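Local coordinates for FERM, RhoGEF and pleckstrin domain protein 2 (Danio rerio, PDB 6D21) that probably acts as a guanine nucleotide exchange factor that activates RAC1 in semaphorin signalling and actin remodelling, its FERM domain, the part described here, being linked to membrane targeting, at residues 24-30 and 59-65; 85-89 and 180-184; 117-121 and 155-160; 225-231 and 242-246. All blocks are in the same frame, centred on the assembly; numbering follows the deposited sequence.

Contact 1. Residues 24-30 and 59-65; sequences ADGQLLL and LDPSKLI
Leu29 CB and Ile65 CD1 meet at 3.9 Å, the two side chains crossing at about a right angle, where the first turn of helix 26-36 packs on the loop 59-65 in the ubiquitin-like N-terminal lobe of the FERM domain. Leu29 also sends CD2 to Leu59 CD2, again at 3.9 Å; its CG lies anti to the backbone N (chi1 178°), which directs CD2 toward Leu59, and the side chain also packs on Ile6 and Phe77 of the sheet. Further out, Leu30 CD1 rests on Pro61 CB, and Gln27, an exposed residue, brings OE1 near the same proline carbon. Gly26, without a side chain, sets its CA 3.9 Å from Leu59 CD2. Three backbone bonds join the segments. Ile65 N gives a nearly straight bond to Ala24 O (3.1 Å, 170° at the hydrogen), Gly26 N a weak one to Lys63 O, and Gln27 N one to Pro61 O. Asp25 caps the helix by accepting from Leu28 N, although the modelled bond is doubtfully short. On the loop side, Asp60 forms an Asx turn: Ser62 OG, at 2.6 Å, and Ser62 N both reach Asp60 OD1 from the same face of its carboxylate.

Contact 2. Residues 85-89 and 180-184; sequences PPDPG and LEIAR
Asp87 holds CG anti to its backbone nitrogen (chi1 -180°), and Arg184 sets CG between its own N and carbonyl carbon (chi1 74°) before running extended to NE; together these torsions bring the carboxylate of Asp87 obliquely across the arginine chain, with Asp87 OD1 3.5 Å from Arg184 CD. The charged groups are close without a directed bond: Asp87 OD1 is 3.8 Å from Arg184 NE and well out of the guanidinium plane, so the attraction is a long, purely electrostatic one. Glu181, bent at chi2, takes the in-plane position instead. Arg184 grips it side-on, NE (2.9 Å) and NH1 both donating to Glu181 OE2. The arrangement ties the linker that enters the helical central lobe of the FERM domain to the end of helix 172-183, late in that lobe. Two acceptors, Asp87 OD1 and Glu181 OE1, stand only 3.1 Å apart with their carboxylate planes 69° from each other, a repulsion that Arg184 would partly offset; a water donating to both Asp87 OD2 and Glu181 OE1 also bridges the acids. Gln90 supplies a hydrogen bond to Asp87 OD2. Apart from the charged groups, Pro88 CB packs on Leu180 CD2 at 4.0 Å, and Leu180 continues onto Phe100 and Ile104 of helix 94-110. A second water links Pro86 O with Arg184 O, donating to each.

Contact 3. Residues 117-121 and 155-160; sequences ENTAA and HVQEKI
Ala121 sits where the backbones of the two segments come nearest, its CA 4.8 Å from that of Ile160, and its CB points toward the other segment and packs there. The CB of Ala121 touches Val156 CG1 at 3.7 Å and Lys159 CD at 3.6 Å, while Ile160 CG1 lies against Ala121 CA. This tight part joins the beginnings of helices 117-132 and 157-164 in the all-helical central lobe of the FERM domain, with Leu150 backing Val156 and Ile160. Toward solvent the packing gives way to long, polar chains. Glu117 is extended beyond a CG placed anti to the backbone N (chi1 175°), and slides past Val156 in the opposite direction; its CG is 3.9 Å from Val156 CG2. That same methyl covers one face of the His155 ring, over its centre. On the other flank Lys159 crosses Asn118 at about a right angle, its CE 3.1 Å from Asn118 OD1. The hydrogen bond from His155 NE2 to Glu117 OE2, 3.3 Å long, is well placed for the ring but not for the carboxylate: the oxygen lies near the ring plane, whereas the nitrogen sits above the carboxylate plane, 83° from the ring. Such a long bond at an exposed edge implies modest strength, although the carboxylate might still favour a protonated imidazole.

Contact 4. Residues 225-231 and 242-246; sequences FNWSKIR and IKLHP
Arg231 and His245 cross at about a right angle, and the arginine's aliphatic start, not its charge, meets the ring: Arg231 CB stands 3.8 Å from the His245 ring centroid, 16° off the normal, a CH-pi contact over one face. The pair lies at the open end of the hairpin formed by strands 230-236 and 239-244, in the PH-like C-terminal lobe of the FERM domain. Arg231 CG is anti to the backbone N (chi1 -165°), which sets CG 3.5 Å from His245 CE1; the bend at chi3 then places the guanidinium beside Lys243. These two chains run side by side in the same direction, with Lys243 CE at the guanidinium edge. Their charged ends, Arg231 NH2 and Lys243 NZ, are 4.2 Å apart and would repel, though Lys243 also has a long, weak ion pair with Asp254. Turned to the other side of the sheet, Leu244 crosses Phe225 at about a right angle, its CD2 4.0 Å from Phe225 CD1, and Ile242 CD1 approaches the same ring obliquely; Leu256 extends this apolar layer. Ile230 and Leu244 form an antiparallel non-hydrogen-bonded pair whose side chains diverge. Backbone bonds flank them: Arg231 N donates to Lys243 O at 2.8 Å, and His245 N to Lys229 O at 3.0 Å.

In the fold
From the N terminus, contact 1 is the first to close, joining the start of helix 26-36 to the loop after strand 56-58. Contact 2 opens at 85-89, as the chain enters the helical lobe, and closes at 180-184. Contact 3 falls wholly within that span, pairing helices 117-132 and 157-164; contacts 2 and 3 touch through Ile182 CG2 and Thr119 CG2, 4.2 Å apart. Contact 4 follows in series and ties a hairpin to the preceding strand. No contacts cross. In the FERM cloverleaf, contact 1 lies in the ubiquitin-like lobe, contacts 2 and 3 in the helical lobe and contact 4 in the PH-like lobe, and the centres of contacts 1 and 4 lie about 32 Å apart.

Contact 1. Residues 24-30 and 59-65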
loop_
_atom_site.group_PDB
_atom_site.type_symbol
_atom_site.label_atom_id
_atom_site.label_comp_id
_atom_site.label_asym_id
_atom_site.label_seq_id
_atom_site.Cartn_x
_atom_site.Cartn_y
_atom_site.Cartn_z
ATOM N N ALA A 24 -9.160 -22.670 -9.688
ATOM C CA ALA A 24 -9.444 -21.253 -9.480
ATOM C C ALA A 24 -8.347 -20.297 -9.961
ATOM O O ALA A 24 -7.163 -20.488 -9.696
ATOM C CB ALA A 24 -9.730 -20.994 -8.004
ATOM N N ASP A 25 -8.765 -19.254 -10.664
ATOM C CA ASP A 25 -7.882 -18.149 -11.009
ATOM C C ASP A 25 -7.646 -17.281 -9.772
ATOM O O ASP A 25 -8.201 -17.540 -8.704
ATOM C CB ASP A 25 -8.488 -17.340 -12.165
ATOM C CG ASP A 25 -9.859 -16.750 -11.831
ATOM O OD1 ASP A 25 -10.188 -16.582 -10.640
ATOM O OD2 ASP A 25 -10.624 -16.471 -12.783
ATOM N N GLY A 26 -6.830 -16.249 -9.903
ATOM C CA GLY A 26 -6.676 -15.316 -8.808
ATOM C C GLY A 26 -7.950 -14.503 -8.628
ATOM O O GLY A 26 -8.291 -14.097 -7.512
ATOM N N GLN A 27 -8.668 -14.286 -9.733
ATOM C CA GLN A 27 -9.843 -13.414 -9.731
ATOM C C GLN A 27 -10.977 -13.983 -8.870
ATOM O O GLN A 27 -11.693 -13.238 -8.210
ATOM C CB GLN A 27 -10.348 -13.194 -11.158
ATOM C CG GLN A 27 -11.483 -12.159 -11.242
ATOM C CD GLN A 27 -11.073 -10.805 -10.670
ATOM O OE1 GLN A 27 -10.138 -10.173 -11.159
ATOM N NE2 GLN A 27 -11.763 -10.365 -9.624
ATOM N N LEU A 28 -11.125 -15.305 -8.893
ATOM C CA LEU A 28 -12.142 -15.994 -8.102
ATOM C C LEU A 28 -11.918 -15.764 -6.604
ATOM O O LEU A 28 -12.860 -15.455 -5.871
ATOM C CB LEU A 28 -12.150 -17.497 -8.428
ATOM C CG LEU A 28 -13.260 -18.383 -7.860
ATOM C CD1 LEU A 28 -14.649 -17.839 -8.184
ATOM C CD2 LEU A 28 -13.094 -19.790 -8.380
ATOM N N LEU A 29 -10.672 -15.898 -6.152
ATOM C CA LEU A 29 -10.355 -15.658 -4.750
ATOM C C LEU A 29 -10.608 -14.189 -4.363
ATOM O O LEU A 29 -11.164 -13.910 -3.302
ATOM C CB LEU A 29 -8.906 -16.039 -4.460
ATOM C CG LEU A 29 -8.418 -15.788 -3.031
ATOM C CD1 LEU A 29 -9.247 -16.609 -2.031
ATOM C CD2 LEU A 29 -6.933 -16.114 -2.917
ATOM N N LEU A 30 -10.174 -13.261 -5.217
ATOM C CA LEU A 30 -10.427 -11.831 -5.006
ATOM C C LEU A 30 -11.908 -11.543 -4.867
ATOM O O LEU A 30 -12.328 -10.817 -3.955
ATOM C CB LEU A 30 -9.860 -10.991 -6.156
ATOM C CG LEU A 30 -8.377 -10.604 -6.190
ATOM C CD1 LEU A 30 -7.952 -10.312 -7.620
ATOM C CD2 LEU A 30 -8.106 -9.391 -5.319
ATOM N N LEU A 59 -0.867 -11.244 -6.033
ATOM C CA LEU A 59 -1.589 -12.291 -6.741
ATOM C C LEU A 59 -2.072 -11.761 -8.097
ATOM O O LEU A 59 -2.753 -10.736 -8.181
ATOM C CB LEU A 59 -2.770 -12.787 -5.905
ATOM C CG LEU A 59 -3.583 -13.978 -6.410
ATOM C CD1 LEU A 59 -2.771 -15.270 -6.413
ATOM C CD2 LEU A 59 -4.833 -14.142 -5.566
ATOM N N ASP A 60 -1.700 -12.464 -9.151
ATOM C CA ASP A 60 -2.173 -12.187 -10.497
ATOM C C ASP A 60 -3.566 -12.788 -10.688
ATOM O O ASP A 60 -3.729 -14.015 -10.663
ATOM C CB ASP A 60 -1.184 -12.768 -11.516
ATOM C CG ASP A 60 -1.525 -12.416 -12.960
ATOM O OD1 ASP A 60 -2.667 -11.994 -13.263
ATOM O OD2 ASP A 60 -0.623 -12.589 -13.808
ATOM N N PRO A 61 -4.568 -11.934 -10.923
ATOM C CA PRO A 61 -5.953 -12.421 -11.012
ATOM C C PRO A 61 -6.246 -13.279 -12.246
ATOM O O PRO A 61 -7.260 -13.976 -12.278
ATOM C CB PRO A 61 -6.787 -11.126 -11.033
ATOM C CG PRO A 61 -5.837 -10.019 -11.332
ATOM C CD PRO A 61 -4.463 -10.461 -10.973
ATOM N N SER A 62 -5.373 -13.254 -13.243
ATOM C CA SER A 62 -5.672 -13.940 -14.503
ATOM C C SER A 62 -5.026 -15.318 -14.589
ATOM O O SER A 62 -5.343 -16.118 -15.478
ATOM C CB SER A 62 -5.231 -13.076 -15.685
ATOM O OG SER A 62 -3.908 -12.605 -15.502
ATOM N N LYS A 63 -4.125 -15.593 -13.654
ATOM C CA LYS A 63 -3.445 -16.883 -13.589
ATOM C C LYS A 63 -4.074 -17.789 -12.529
ATOM O O LYS A 63 -4.691 -17.315 -11.567
ATOM C CB LYS A 63 -1.966 -16.685 -13.270
ATOM C CG LYS A 63 -1.150 -16.025 -14.367
ATOM C CD LYS A 63 0.338 -16.120 -14.023
ATOM C CE LYS A 63 1.222 -15.412 -15.040
ATOM N NZ LYS A 63 0.510 -15.114 -16.313
ATOM N N LEU A 64 -3.900 -19.092 -12.707
ATOM C CA LEU A 64 -4.300 -20.068 -11.712
ATOM C C LEU A 64 -3.512 -19.837 -10.442
ATOM O O LEU A 64 -2.313 -19.554 -10.495
ATOM C CB LEU A 64 -4.060 -21.490 -12.210
ATOM C CG LEU A 64 -4.846 -21.912 -13.445
ATOM C CD1 LEU A 64 -4.572 -23.367 -13.736
ATOM C CD2 LEU A 64 -6.324 -21.672 -13.229
ATOM N N ILE A 65 -4.180 -19.965 -9.303
ATOM C CA ILE A 65 -3.513 -19.792 -8.028
ATOM C C ILE A 65 -2.422 -20.841 -7.861
ATOM O O ILE A 65 -1.313 -20.504 -7.441
ATOM C CB ILE A 65 -4.494 -19.881 -6.870
ATOM C CG1 ILE A 65 -5.536 -18.771 -6.994
ATOM C CG2 ILE A 65 -3.752 -19.787 -5.541
ATOM C CD1 ILE A 65 -6.616 -18.841 -5.952
#

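Contact 2. Residues 85-89 and 180-184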
loop_
_atom_site.group_PDB
_atom_site.type_symbol
_atom_site.label_atom_id
_atom_site.label_comp_id
_atom_site.label_asym_id
_atom_site.label_seq_id
_atom_site.Cartn_x
_atom_site.Cartn_y
_atom_site.Cartn_z
ATOM N N PRO A 85 -5.697 6.423 -4.342
ATOM C CA PRO A 85 -6.189 7.616 -5.046
ATOM C C PRO A 85 -5.647 8.868 -4.382
ATOM O O PRO A 85 -5.209 8.795 -3.235
ATOM C CB PRO A 85 -7.709 7.519 -4.891
ATOM C CG PRO A 85 -7.903 6.776 -3.584
ATOM C CD PRO A 85 -6.687 5.883 -3.391
ATOM N N PRO A 86 -5.696 10.011 -5.079
ATOM C CA PRO A 86 -5.154 11.232 -4.486
ATOM C C PRO A 86 -5.816 11.597 -3.153
ATOM O O PRO A 86 -5.145 12.159 -2.298
ATOM C CB PRO A 86 -5.424 12.295 -5.556
ATOM C CG PRO A 86 -6.341 11.681 -6.519
ATOM C CD PRO A 86 -6.112 10.214 -6.474
ATOM N N ASP A 87 -7.090 11.263 -2.958
ATOM C CA ASP A 87 -7.733 11.597 -1.687
ATOM C C ASP A 87 -8.742 10.542 -1.252
ATOM O O ASP A 87 -9.932 10.633 -1.570
ATOM C CB ASP A 87 -8.406 12.982 -1.781
ATOM C CG ASP A 87 -9.089 13.396 -0.481
ATOM O OD1 ASP A 87 -8.937 12.682 0.541
ATOM O OD2 ASP A 87 -9.769 14.445 -0.473
ATOM N N PRO A 88 -8.277 9.556 -0.476
ATOM C CA PRO A 88 -9.135 8.458 -0.021
ATOM C C PRO A 88 -10.287 8.945 0.865
ATOM O O PRO A 88 -11.298 8.249 1.009
ATOM C CB PRO A 88 -8.169 7.538 0.760
ATOM C CG PRO A 88 -6.895 8.276 0.884
ATOM C CD PRO A 88 -6.853 9.333 -0.163
ATOM N N GLY A 89 -10.127 10.132 1.443
ATOM C CA GLY A 89 -11.185 10.780 2.187
ATOM C C GLY A 89 -12.404 11.037 1.312
ATOM O O GLY A 89 -13.504 11.229 1.822
ATOM N N LEU A 180 -6.939 9.659 7.234
ATOM C CA LEU A 180 -6.763 9.788 5.791
ATOM C C LEU A 180 -6.325 11.194 5.390
ATOM O O LEU A 180 -5.441 11.345 4.554
ATOM C CB LEU A 180 -8.045 9.425 5.047
ATOM C CG LEU A 180 -8.525 8.002 5.271
ATOM C CD1 LEU A 180 -9.875 7.811 4.603
ATOM C CD2 LEU A 180 -7.514 7.047 4.726
ATOM N N GLU A 181 -6.953 12.218 5.968
ATOM C CA GLU A 181 -6.612 13.597 5.619
ATOM C C GLU A 181 -5.159 13.934 5.967
ATOM O O GLU A 181 -4.485 14.651 5.215
ATOM C CB GLU A 181 -7.559 14.582 6.316
ATOM C CG GLU A 181 -8.836 14.794 5.540
ATOM C CD GLU A 181 -8.579 14.911 4.046
ATOM O OE1 GLU A 181 -9.106 14.068 3.282
ATOM O OE2 GLU A 181 -7.843 15.841 3.643
ATOM N N ILE A 182 -4.683 13.423 7.105
ATOM C CA ILE A 182 -3.289 13.644 7.510
ATOM C C ILE A 182 -2.361 12.900 6.553
ATOM O O ILE A 182 -1.413 13.475 5.988
ATOM C CB ILE A 182 -3.022 13.172 8.959
ATOM C CG1 ILE A 182 -3.785 14.049 9.958
ATOM C CG2 ILE A 182 -1.530 13.193 9.273
ATOM C CD1 ILE A 182 -3.892 13.437 11.319
ATOM N N ALA A 183 -2.662 11.621 6.348
ATOM C CA ALA A 183 -1.747 10.757 5.631
ATOM C C ALA A 183 -1.625 11.139 4.156
ATOM O O ALA A 183 -0.543 11.056 3.573
ATOM C CB ALA A 183 -2.182 9.302 5.772
ATOM N N ARG A 184 -2.727 11.554 3.544
ATOM C CA ARG A 184 -2.692 11.833 2.119
ATOM C C ARG A 184 -1.781 13.018 1.802
ATOM O O ARG A 184 -1.427 13.232 0.646
ATOM C CB ARG A 184 -4.095 12.099 1.579
ATOM C CG ARG A 184 -4.652 13.457 1.960
ATOM C CD ARG A 184 -5.639 13.935 0.925
ATOM N NE ARG A 184 -6.249 15.192 1.310
ATOM C CZ ARG A 184 -5.905 16.374 0.810
ATOM N NH1 ARG A 184 -6.520 17.466 1.233
ATOM N NH2 ARG A 184 -4.952 16.466 -0.111
HETATM O O HOH W 1 -2.133 12.172 -1.824
HETATM O O HOH W 2 -11.476 14.747 1.672
#

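Contact 3. Residues 117-121 and 155-160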
loop_
_atom_site.group_PDB
_atom_site.type_symbol
_atom_site.label_atom_id
_atom_site.label_comp_id
_atom_site.label_asym_id
_atom_site.label_seq_id
_atom_site.Cartn_x
_atom_site.Cartn_y
_atom_site.Cartn_z
ATOM N N GLU A 117 8.394 12.164 13.716
ATOM C CA GLU A 117 7.871 11.577 14.939
ATOM C C GLU A 117 6.542 12.223 15.362
ATOM O O GLU A 117 5.617 11.531 15.772
ATOM C CB GLU A 117 8.908 11.708 16.054
ATOM C CG GLU A 117 8.441 11.237 17.411
ATOM C CD GLU A 117 9.479 11.477 18.490
ATOM O OE1 GLU A 117 9.100 11.972 19.573
ATOM O OE2 GLU A 117 10.668 11.170 18.252
ATOM N N ASN A 118 6.455 13.548 15.273
ATOM C CA ASN A 118 5.221 14.251 15.642
ATOM C C ASN A 118 4.021 13.873 14.765
ATOM O O ASN A 118 2.890 13.744 15.246
ATOM C CB ASN A 118 5.466 15.761 15.605
ATOM C CG ASN A 118 6.210 16.248 16.832
ATOM O OD1 ASN A 118 6.635 15.448 17.666
ATOM N ND2 ASN A 118 6.366 17.555 16.956
ATOM N N THR A 119 4.269 13.678 13.476
ATOM C CA THR A 119 3.214 13.236 12.576
ATOM C C THR A 119 2.802 11.795 12.867
ATOM O O THR A 119 1.607 11.452 12.824
ATOM C CB THR A 119 3.643 13.358 11.107
ATOM O OG1 THR A 119 3.887 14.736 10.812
ATOM C CG2 THR A 119 2.533 12.831 10.172
ATOM N N ALA A 120 3.785 10.942 13.148
ATOM C CA ALA A 120 3.492 9.566 13.541
ATOM C C ALA A 120 2.608 9.548 14.772
ATOM O O ALA A 120 1.615 8.817 14.829
ATOM C CB ALA A 120 4.779 8.783 13.816
ATOM N N ALA A 121 2.986 10.353 15.759
ATOM C CA ALA A 121 2.244 10.415 17.018
ATOM C C ALA A 121 0.799 10.888 16.791
ATOM O O ALA A 121 -0.140 10.390 17.411
ATOM C CB ALA A 121 2.961 11.327 18.002
ATOM N N HIS A 155 9.080 5.743 23.394
ATOM C CA HIS A 155 9.389 7.120 23.793
ATOM C C HIS A 155 8.429 8.152 23.184
ATOM O O HIS A 155 8.555 9.353 23.428
ATOM C CB HIS A 155 10.824 7.478 23.408
ATOM C CG HIS A 155 11.013 7.665 21.937
ATOM N ND1 HIS A 155 11.126 6.605 21.063
ATOM C CD2 HIS A 155 11.090 8.787 21.185
ATOM C CE1 HIS A 155 11.262 7.069 19.831
ATOM N NE2 HIS A 155 11.254 8.390 19.881
ATOM N N VAL A 156 7.476 7.672 22.396
ATOM C CA VAL A 156 6.505 8.529 21.714
ATOM C C VAL A 156 5.131 8.388 22.377
ATOM O O VAL A 156 4.179 9.098 22.042
ATOM C CB VAL A 156 6.420 8.166 20.205
ATOM C CG1 VAL A 156 5.574 9.165 19.427
ATOM C CG2 VAL A 156 7.817 8.092 19.607
ATOM N N GLN A 157 5.033 7.478 23.341
ATOM C CA GLN A 157 3.728 7.125 23.881
ATOM C C GLN A 157 3.096 8.298 24.618
ATOM O O GLN A 157 1.891 8.510 24.515
ATOM C CB GLN A 157 3.835 5.893 24.794
ATOM C CG GLN A 157 4.105 4.620 23.993
ATOM C CD GLN A 157 4.143 3.347 24.828
ATOM O OE1 GLN A 157 3.846 2.252 24.326
ATOM N NE2 GLN A 157 4.517 3.479 26.093
ATOM N N GLU A 158 3.905 9.070 25.339
ATOM C CA GLU A 158 3.393 10.244 26.049
ATOM C C GLU A 158 2.804 11.266 25.074
ATOM O O GLU A 158 1.740 11.829 25.318
ATOM C CB GLU A 158 4.495 10.894 26.885
ATOM C CG GLU A 158 4.982 10.035 28.047
ATOM C CD GLU A 158 3.848 9.526 28.922
ATOM O OE1 GLU A 158 3.055 10.357 29.412
ATOM O OE2 GLU A 158 3.751 8.293 29.120
ATOM N N LYS A 159 3.497 11.501 23.967
ATOM C CA LYS A 159 2.992 12.422 22.960
ATOM C C LYS A 159 1.717 11.915 22.309
ATOM O O LYS A 159 0.799 12.692 22.035
ATOM C CB LYS A 159 4.025 12.675 21.873
ATOM C CG LYS A 159 3.662 13.889 21.060
ATOM C CD LYS A 159 4.484 14.034 19.814
ATOM C CE LYS A 159 3.884 15.141 18.969
ATOM N NZ LYS A 159 3.899 16.441 19.707
ATOM N N ILE A 160 1.676 10.618 22.032
ATOM C CA ILE A 160 0.476 10.009 21.491
ATOM C C ILE A 160 -0.724 10.257 22.402
ATOM O O ILE A 160 -1.797 10.616 21.925
ATOM C CB ILE A 160 0.668 8.498 21.276
ATOM C CG1 ILE A 160 1.652 8.248 20.125
ATOM C CG2 ILE A 160 -0.646 7.813 20.951
ATOM C CD1 ILE A 160 1.961 6.785 19.904
#

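Contact 4. Residues 225-231 and 242-246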
loop_
_atom_site.group_PDB
_atom_site.type_symbol
_atom_site.label_atom_id
_atom_site.label_comp_id
_atom_site.label_asym_id
_atom_site.label_seq_id
_atom_site.Cartn_x
_atom_site.Cartn_y
_atom_site.Cartn_z
ATOM N N PHE A 225 7.383 12.481 -12.932
ATOM C CA PHE A 225 7.003 12.501 -14.346
ATOM C C PHE A 225 5.533 12.163 -14.491
ATOM O O PHE A 225 5.128 11.006 -14.334
ATOM C CB PHE A 225 7.861 11.521 -15.148
ATOM C CG PHE A 225 9.335 11.703 -14.923
ATOM C CD1 PHE A 225 9.985 12.828 -15.401
ATOM C CD2 PHE A 225 10.066 10.762 -14.208
ATOM C CE1 PHE A 225 11.350 13.012 -15.188
ATOM C CE2 PHE A 225 11.430 10.939 -13.988
ATOM C CZ PHE A 225 12.069 12.068 -14.479
ATOM N N ASN A 226 4.731 13.185 -14.769
ATOM C CA ASN A 226 3.300 13.008 -14.937
ATOM C C ASN A 226 3.023 12.152 -16.146
ATOM O O ASN A 226 3.842 12.097 -17.064
ATOM C CB ASN A 226 2.598 14.353 -15.083
ATOM C CG ASN A 226 2.803 15.245 -13.887
ATOM O OD1 ASN A 226 2.446 14.889 -12.764
ATOM N ND2 ASN A 226 3.407 16.407 -14.113
ATOM N N TRP A 227 1.870 11.489 -16.148
ATOM C CA TRP A 227 1.483 10.670 -17.292
ATOM C C TRP A 227 1.533 11.458 -18.589
ATOM O O TRP A 227 1.948 10.931 -19.621
ATOM C CB TRP A 227 0.080 10.099 -17.115
ATOM C CG TRP A 227 -0.105 9.236 -15.923
ATOM C CD1 TRP A 227 -0.982 9.443 -14.901
ATOM C CD2 TRP A 227 0.597 8.022 -15.615
ATOM N NE1 TRP A 227 -0.882 8.429 -13.979
ATOM C CE2 TRP A 227 0.082 7.547 -14.390
ATOM C CE3 TRP A 227 1.602 7.292 -16.252
ATOM C CZ2 TRP A 227 0.536 6.370 -13.794
ATOM C CZ3 TRP A 227 2.058 6.121 -15.652
ATOM C CH2 TRP A 227 1.525 5.673 -14.441
ATOM N N SER A 228 1.100 12.718 -18.532
ATOM C CA SER A 228 1.061 13.576 -19.718
ATOM C C SER A 228 2.454 13.781 -20.319
ATOM O O SER A 228 2.590 14.009 -21.526
ATOM C CB SER A 228 0.446 14.938 -19.382
ATOM O OG SER A 228 1.244 15.615 -18.423
ATOM N N LYS A 229 3.480 13.703 -19.473
ATOM C CA LYS A 229 4.857 13.897 -19.921
ATOM C C LYS A 229 5.534 12.608 -20.375
ATOM O O LYS A 229 6.626 12.646 -20.930
ATOM C CB LYS A 229 5.690 14.545 -18.816
ATOM C CG LYS A 229 5.182 15.916 -18.406
ATOM C CD LYS A 229 6.027 16.520 -17.292
ATOM C CE LYS A 229 5.862 18.038 -17.242
ATOM N NZ LYS A 229 5.592 18.633 -18.588
ATOM N N ILE A 230 4.895 11.467 -20.133
ATOM C CA ILE A 230 5.489 10.185 -20.499
ATOM C C ILE A 230 4.986 9.695 -21.856
ATOM O O ILE A 230 3.791 9.458 -22.031
ATOM C CB ILE A 230 5.209 9.107 -19.431
ATOM C CG1 ILE A 230 5.856 9.508 -18.101
ATOM C CG2 ILE A 230 5.720 7.738 -19.906
ATOM C CD1 ILE A 230 5.437 8.669 -16.909
ATOM N N ARG A 231 5.909 9.542 -22.806
ATOM C CA ARG A 231 5.588 8.982 -24.116
ATOM C C ARG A 231 5.478 7.455 -24.086
ATOM O O ARG A 231 4.530 6.888 -24.625
ATOM C CB ARG A 231 6.635 9.394 -25.148
ATOM C CG ARG A 231 6.179 9.157 -26.577
ATOM C CD ARG A 231 7.282 9.423 -27.585
ATOM N NE ARG A 231 8.167 8.271 -27.734
ATOM C CZ ARG A 231 7.845 7.161 -28.393
ATOM N NH1 ARG A 231 6.650 7.041 -28.958
ATOM N NH2 ARG A 231 8.718 6.166 -28.479
ATOM N N ILE A 242 12.299 5.138 -19.331
ATOM C CA ILE A 242 11.239 6.135 -19.383
ATOM C C ILE A 242 11.477 7.094 -20.537
ATOM O O ILE A 242 12.389 7.912 -20.481
ATOM C CB ILE A 242 11.148 6.955 -18.087
ATOM C CG1 ILE A 242 10.954 6.046 -16.886
ATOM C CG2 ILE A 242 10.010 7.972 -18.174
ATOM C CD1 ILE A 242 11.048 6.793 -15.586
ATOM N N LYS A 243 10.654 6.994 -21.578
ATOM C CA LYS A 243 10.745 7.913 -22.707
ATOM C C LYS A 243 9.786 9.086 -22.519
ATOM O O LYS A 243 8.572 8.900 -22.408
ATOM C CB LYS A 243 10.448 7.187 -24.023
ATOM C CG LYS A 243 11.290 5.932 -24.251
ATOM C CD LYS A 243 11.639 5.727 -25.730
ATOM C CE LYS A 243 11.810 7.049 -26.469
ATOM N NZ LYS A 243 12.737 6.920 -27.633
ATOM N N LEU A 244 10.337 10.293 -22.485
ATOM C CA LEU A 244 9.543 11.495 -22.268
ATOM C C LEU A 244 9.175 12.177 -23.585
ATOM O O LEU A 244 9.888 12.046 -24.580
ATOM C CB LEU A 244 10.304 12.480 -21.376
ATOM C CG LEU A 244 10.754 12.025 -19.985
ATOM C CD1 LEU A 244 11.437 13.163 -19.251
ATOM C CD2 LEU A 244 9.586 11.500 -19.161
ATOM N N HIS A 245 8.067 12.911 -23.587
ATOM C CA HIS A 245 7.739 13.757 -24.728
ATOM C C HIS A 245 8.755 14.886 -24.824
ATOM O O HIS A 245 9.243 15.377 -23.803
ATOM C CB HIS A 245 6.317 14.317 -24.617
ATOM C CG HIS A 245 5.243 13.290 -24.824
ATOM N ND1 HIS A 245 5.012 12.689 -26.043
ATOM C CD2 HIS A 245 4.344 12.754 -23.963
ATOM C CE1 HIS A 245 4.014 11.828 -25.925
ATOM N NE2 HIS A 245 3.591 11.851 -24.673
ATOM N N PRO A 246 9.095 15.290 -26.057
ATOM C CA PRO A 246 10.039 16.386 -26.304
ATOM C C PRO A 246 9.602 17.694 -25.643
ATOM O O PRO A 246 8.411 17.993 -25.622
ATOM C CB PRO A 246 10.049 16.514 -27.838
ATOM C CG PRO A 246 8.909 15.672 -28.329
ATOM C CD PRO A 246 8.688 14.615 -27.299
#